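Local coordinates for protein Dhd127_a (Synthetic construct, PDB 6DLM) that forms one half of a computationally designed heterodimer, a helical hairpin that pairs with its partner chain Dhd127_b in a coiled-coil bundle, at residues 53-56 with 57-60; 66-69 with 70-74. All blocks are in the same frame, centred on the assembly; numbering follows the deposited sequence.

How the interactions relate
Both contacts lie on helix 44-73, the second arm of a hairpin whose first arm is helix 3-37. Following the chain from the N terminus, interaction 1 (53-56 with 57-60) comes first, close to the centre of the folded chain, and interaction 2 (66-69 with 70-74) follows where the helix ends. They run in series, neither nesting nor crossing, and neither closes a loop, since each joins neighbouring turns of one continuous helix. Their centres are 21 Å apart and they do not touch. Through Leu56 and Ile70 respectively, both face helix 3-37 and the chain of Dhd127_b, so the same helix face is carried along the bundle while charged pairs line its outer side.

Interaction 1. Residues 53-56 with 57-60; sequences HREL and EKAV
The imidazole of His53 and the carboxylate of Glu57, one helical turn apart, meet through a water. That water sits at the ring edge, in its plane, 2.8 Å from His53 ND1, and gives a hydrogen bond to Glu57 OE2 (3.1 Å). Glu57 reaches it with CG anti to its own carbonyl carbon (chi1 -67°) and the chain extended beyond, so that Glu57 CG passes 3.3 Å from His53 O. The same carbonyl receives Glu57 N at 2.9 Å, one of four successive i to i+4 backbone bonds. An alanine at Glu57 would remove the carboxylate, and the water at His53 ND1 would probably lose this acceptor. On the outer side, Glu55 and Lys58, three residues apart, lie side by side and, in the conformer given for Glu55, form a loose salt bridge, Glu55 OE1 3.5 Å from Lys58 NZ; a bend at chi2 (-59°) turns the carboxylate there. A second water donates to Glu55 O and accepts a weak bond from Lys58 NZ. Arg54 directs its guanidinium to Asp51 instead. Leu56 packs on Leu18, Leu21, Leu22 and Leu25 of helix 3-37 and on Leu26 of the chain of Dhd127_b. The chemistry is that of an amphipathic coiled-coil helix: leucine in the core, a loose ion pair on the outer surface, and a water joining a buried histidine to a carboxylate at the margin.

Interaction 2. Residues 66-69 with 70-74; sequences THRE and IRERS
Arg68 and Glu72, one turn apart near the end of the helix, form a salt bridge, Arg68 NH1 donating to Glu72 OE2 at 3.0 Å. The oxygen lies in the guanidinium plane, at its edge, yet the N-H comes from above the carboxylate, the two planes being 66° apart. Arg68 is turned there by a bend at chi3 (56°), and its NH2 has another partner in Glu65. Glu69 and Arg73 run side by side with flat groups more nearly aligned: Arg73 NH2 meets Glu69 OE1 at 3.2 Å, on the syn side but 31° out of the carboxylate plane, and Arg73 NE adds a weak bond to the same oxygen. A long salt bridge, Arg68 NH2 to Glu69 OE2 at 3.6 Å, joins the two pairs. Glu69 OE1 and Glu72 OE1 stand 4.2 Å apart; a water donates to the first, but its approach to the second is doubtfully short. In the backbone, Glu72 N binds Arg68 O at 2.9 Å in the regular i to i+4 pattern, and near the helix end Ser74 OG donates to Ile70 O (2.9 Å) from above the carbonyl plane. In the conformer given, Arg71 stretches back to His67, its NH1 3.7 Å from His67 CB, while NH2 pairs with Glu16 of the chain of Dhd127_b. On the inner side Ile70 CD1 lies 4.1 Å from Thr66 CG2; Ile70 also touches Leu11 of helix 3-37 and Ile8 of the partner chain. Within this four-residue network, the two arginines probably offset the like charges of the glutamates.

Interaction 1. Residues 53-56 with 57-60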
# COMPACT_ATOMS: atom_id res chain seq x y z
N HIS A 53 -6.70 5.35 4.60
CA HIS A 53 -7.21 4.24 3.81
C HIS A 53 -7.84 4.75 2.51
O HIS A 53 -7.57 4.19 1.46
CB HIS A 53 -8.29 3.51 4.60
CG HIS A 53 -7.76 2.45 5.50
ND1 HIS A 53 -7.65 1.13 5.10
CD2 HIS A 53 -7.30 2.49 6.77
CE1 HIS A 53 -7.15 0.42 6.09
NE2 HIS A 53 -6.93 1.22 7.12
N ARG A 54 -8.60 5.83 2.59
CA ARG A 54 -9.28 6.39 1.42
C ARG A 54 -8.26 6.82 0.39
O ARG A 54 -8.36 6.49 -0.78
CB ARG A 54 -10.08 7.62 1.85
CG ARG A 54 -11.20 8.00 0.89
CD ARG A 54 -11.77 9.41 1.12
NE ARG A 54 -11.84 9.80 2.52
CZ ARG A 54 -12.51 9.15 3.46
NH1 ARG A 54 -12.52 9.59 4.71
NH2 ARG A 54 -13.17 8.04 3.15
N GLU A 55 -7.21 7.48 0.85
CA GLU A 55 -6.15 7.92 -0.05
C GLU A 55 -5.40 6.73 -0.67
O GLU A 55 -5.00 6.78 -1.82
CB GLU A 55 -5.21 8.88 0.68
CG GLU A 55 -5.92 10.14 1.14
CD GLU A 55 -6.57 10.90 -0.01
OE1 GLU A 55 -5.85 11.22 -0.96
OE2 GLU A 55 -7.78 11.18 0.05
N LEU A 56 -5.17 5.70 0.13
CA LEU A 56 -4.49 4.51 -0.37
C LEU A 56 -5.31 3.78 -1.45
O LEU A 56 -4.78 3.37 -2.46
CB LEU A 56 -4.16 3.57 0.78
CG LEU A 56 -2.89 3.97 1.51
CD1 LEU A 56 -2.85 3.42 2.92
CD2 LEU A 56 -1.69 3.51 0.71
N GLU A 57 -6.61 3.64 -1.22
CA GLU A 57 -7.48 3.00 -2.19
C GLU A 57 -7.44 3.79 -3.50
O GLU A 57 -7.36 3.19 -4.56
CB GLU A 57 -8.91 2.94 -1.65
CG GLU A 57 -9.07 2.03 -0.46
CD GLU A 57 -10.39 2.21 0.25
OE1 GLU A 57 -11.15 3.13 -0.10
OE2 GLU A 57 -10.67 1.43 1.17
N LYS A 58 -7.47 5.10 -3.40
CA LYS A 58 -7.40 5.97 -4.56
C LYS A 58 -6.05 5.80 -5.30
O LYS A 58 -6.03 5.72 -6.51
CB LYS A 58 -7.61 7.42 -4.12
CG LYS A 58 -7.14 8.47 -5.11
CD LYS A 58 -7.57 9.86 -4.65
CE LYS A 58 -6.62 10.92 -5.15
NZ LYS A 58 -5.32 10.87 -4.42
N ALA A 59 -4.95 5.72 -4.55
CA ALA A 59 -3.64 5.50 -5.17
C ALA A 59 -3.57 4.15 -5.91
O ALA A 59 -3.05 4.08 -7.00
CB ALA A 59 -2.54 5.59 -4.13
N VAL A 60 -4.13 3.12 -5.30
CA VAL A 60 -4.16 1.83 -5.96
C VAL A 60 -4.98 1.89 -7.25
O VAL A 60 -4.58 1.33 -8.25
CB VAL A 60 -4.74 0.75 -5.03
CG1 VAL A 60 -4.92 -0.55 -5.79
CG2 VAL A 60 -3.83 0.57 -3.82
O HOH W 1 -8.76 -0.32 2.96
O HOH W 2 -3.08 9.00 -2.93

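Interaction 2. Residues 66-69 with 70-74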
# COMPACT_ATOMS: atom_id res chain seq x y z
N THR A 66 -2.83 3.34 -14.69
CA THR A 66 -1.54 3.47 -15.34
C THR A 66 -1.16 2.15 -16.05
O THR A 66 -0.64 2.17 -17.16
CB THR A 66 -0.46 3.89 -14.34
OG1 THR A 66 -0.86 5.11 -13.72
CG2 THR A 66 0.86 4.09 -15.05
N HIS A 67 -1.42 1.01 -15.42
CA HIS A 67 -1.16 -0.26 -16.08
C HIS A 67 -2.01 -0.37 -17.36
O HIS A 67 -1.50 -0.80 -18.37
CB HIS A 67 -1.50 -1.44 -15.18
CG HIS A 67 -0.64 -1.55 -13.97
ND1 HIS A 67 -1.00 -2.28 -12.85
CD2 HIS A 67 0.57 -1.02 -13.69
CE1 HIS A 67 -0.05 -2.19 -11.94
NE2 HIS A 67 0.91 -1.44 -12.42
N ARG A 68 -3.26 0.06 -17.29
CA ARG A 68 -4.11 0.02 -18.48
C ARG A 68 -3.53 0.88 -19.59
O ARG A 68 -3.46 0.44 -20.72
CB ARG A 68 -5.52 0.48 -18.15
CG ARG A 68 -6.44 0.52 -19.36
CD ARG A 68 -7.80 1.11 -19.01
NE ARG A 68 -7.64 2.43 -18.42
CZ ARG A 68 -7.41 3.53 -19.12
NH1 ARG A 68 -7.31 3.47 -20.43
NH2 ARG A 68 -7.26 4.69 -18.50
N GLU A 69 -3.06 2.09 -19.28
CA GLU A 69 -2.44 2.91 -20.30
C GLU A 69 -1.21 2.21 -20.88
O GLU A 69 -1.01 2.23 -22.08
CB GLU A 69 -2.04 4.27 -19.72
CG GLU A 69 -3.20 5.12 -19.25
CD GLU A 69 -3.80 5.94 -20.37
OE1 GLU A 69 -3.35 5.79 -21.52
OE2 GLU A 69 -4.73 6.71 -20.11
N ILE A 70 -0.41 1.58 -20.04
CA ILE A 70 0.76 0.88 -20.52
C ILE A 70 0.38 -0.28 -21.44
O ILE A 70 0.93 -0.40 -22.52
CB ILE A 70 1.64 0.37 -19.38
CG1 ILE A 70 2.31 1.55 -18.67
CG2 ILE A 70 2.70 -0.58 -19.91
CD1 ILE A 70 2.80 1.23 -17.29
N ARG A 71 -0.63 -1.06 -21.07
CA ARG A 71 -1.07 -2.17 -21.92
C ARG A 71 -1.62 -1.70 -23.26
O ARG A 71 -1.25 -2.22 -24.30
CB ARG A 71 -2.13 -3.01 -21.22
CG ARG A 71 -1.66 -3.67 -19.95
CD ARG A 71 -2.60 -4.77 -19.51
NE ARG A 71 -2.05 -5.50 -18.38
CZ ARG A 71 -2.35 -5.26 -17.12
NH1 ARG A 71 -3.22 -4.32 -16.80
NH2 ARG A 71 -1.79 -5.98 -16.16
N GLU A 72 -2.43 -0.65 -23.24
CA GLU A 72 -3.02 -0.10 -24.45
C GLU A 72 -1.95 0.38 -25.44
O GLU A 72 -2.14 0.30 -26.63
CB GLU A 72 -4.00 1.04 -24.13
CG GLU A 72 -5.19 0.60 -23.31
CD GLU A 72 -6.18 1.72 -23.06
OE1 GLU A 72 -5.85 2.88 -23.34
OE2 GLU A 72 -7.30 1.43 -22.59
N ARG A 73 -0.85 0.88 -24.90
CA ARG A 73 0.26 1.31 -25.72
C ARG A 73 1.28 0.21 -26.13
O ARG A 73 2.15 0.49 -26.93
CB ARG A 73 0.93 2.52 -25.07
CG ARG A 73 0.01 3.73 -25.06
CD ARG A 73 0.40 4.82 -24.07
NE ARG A 73 -0.74 5.66 -23.72
CZ ARG A 73 -1.06 6.79 -24.35
NH1 ARG A 73 -0.33 7.21 -25.36
NH2 ARG A 73 -2.12 7.48 -23.97
N SER A 74 1.20 -1.02 -25.61
CA SER A 74 2.08 -2.09 -26.03
C SER A 74 1.40 -3.18 -26.92
O SER A 74 1.89 -4.30 -26.96
CB SER A 74 2.67 -2.76 -24.80
OG SER A 74 3.14 -1.78 -23.89
O HOH W 3 -4.43 4.76 -24.26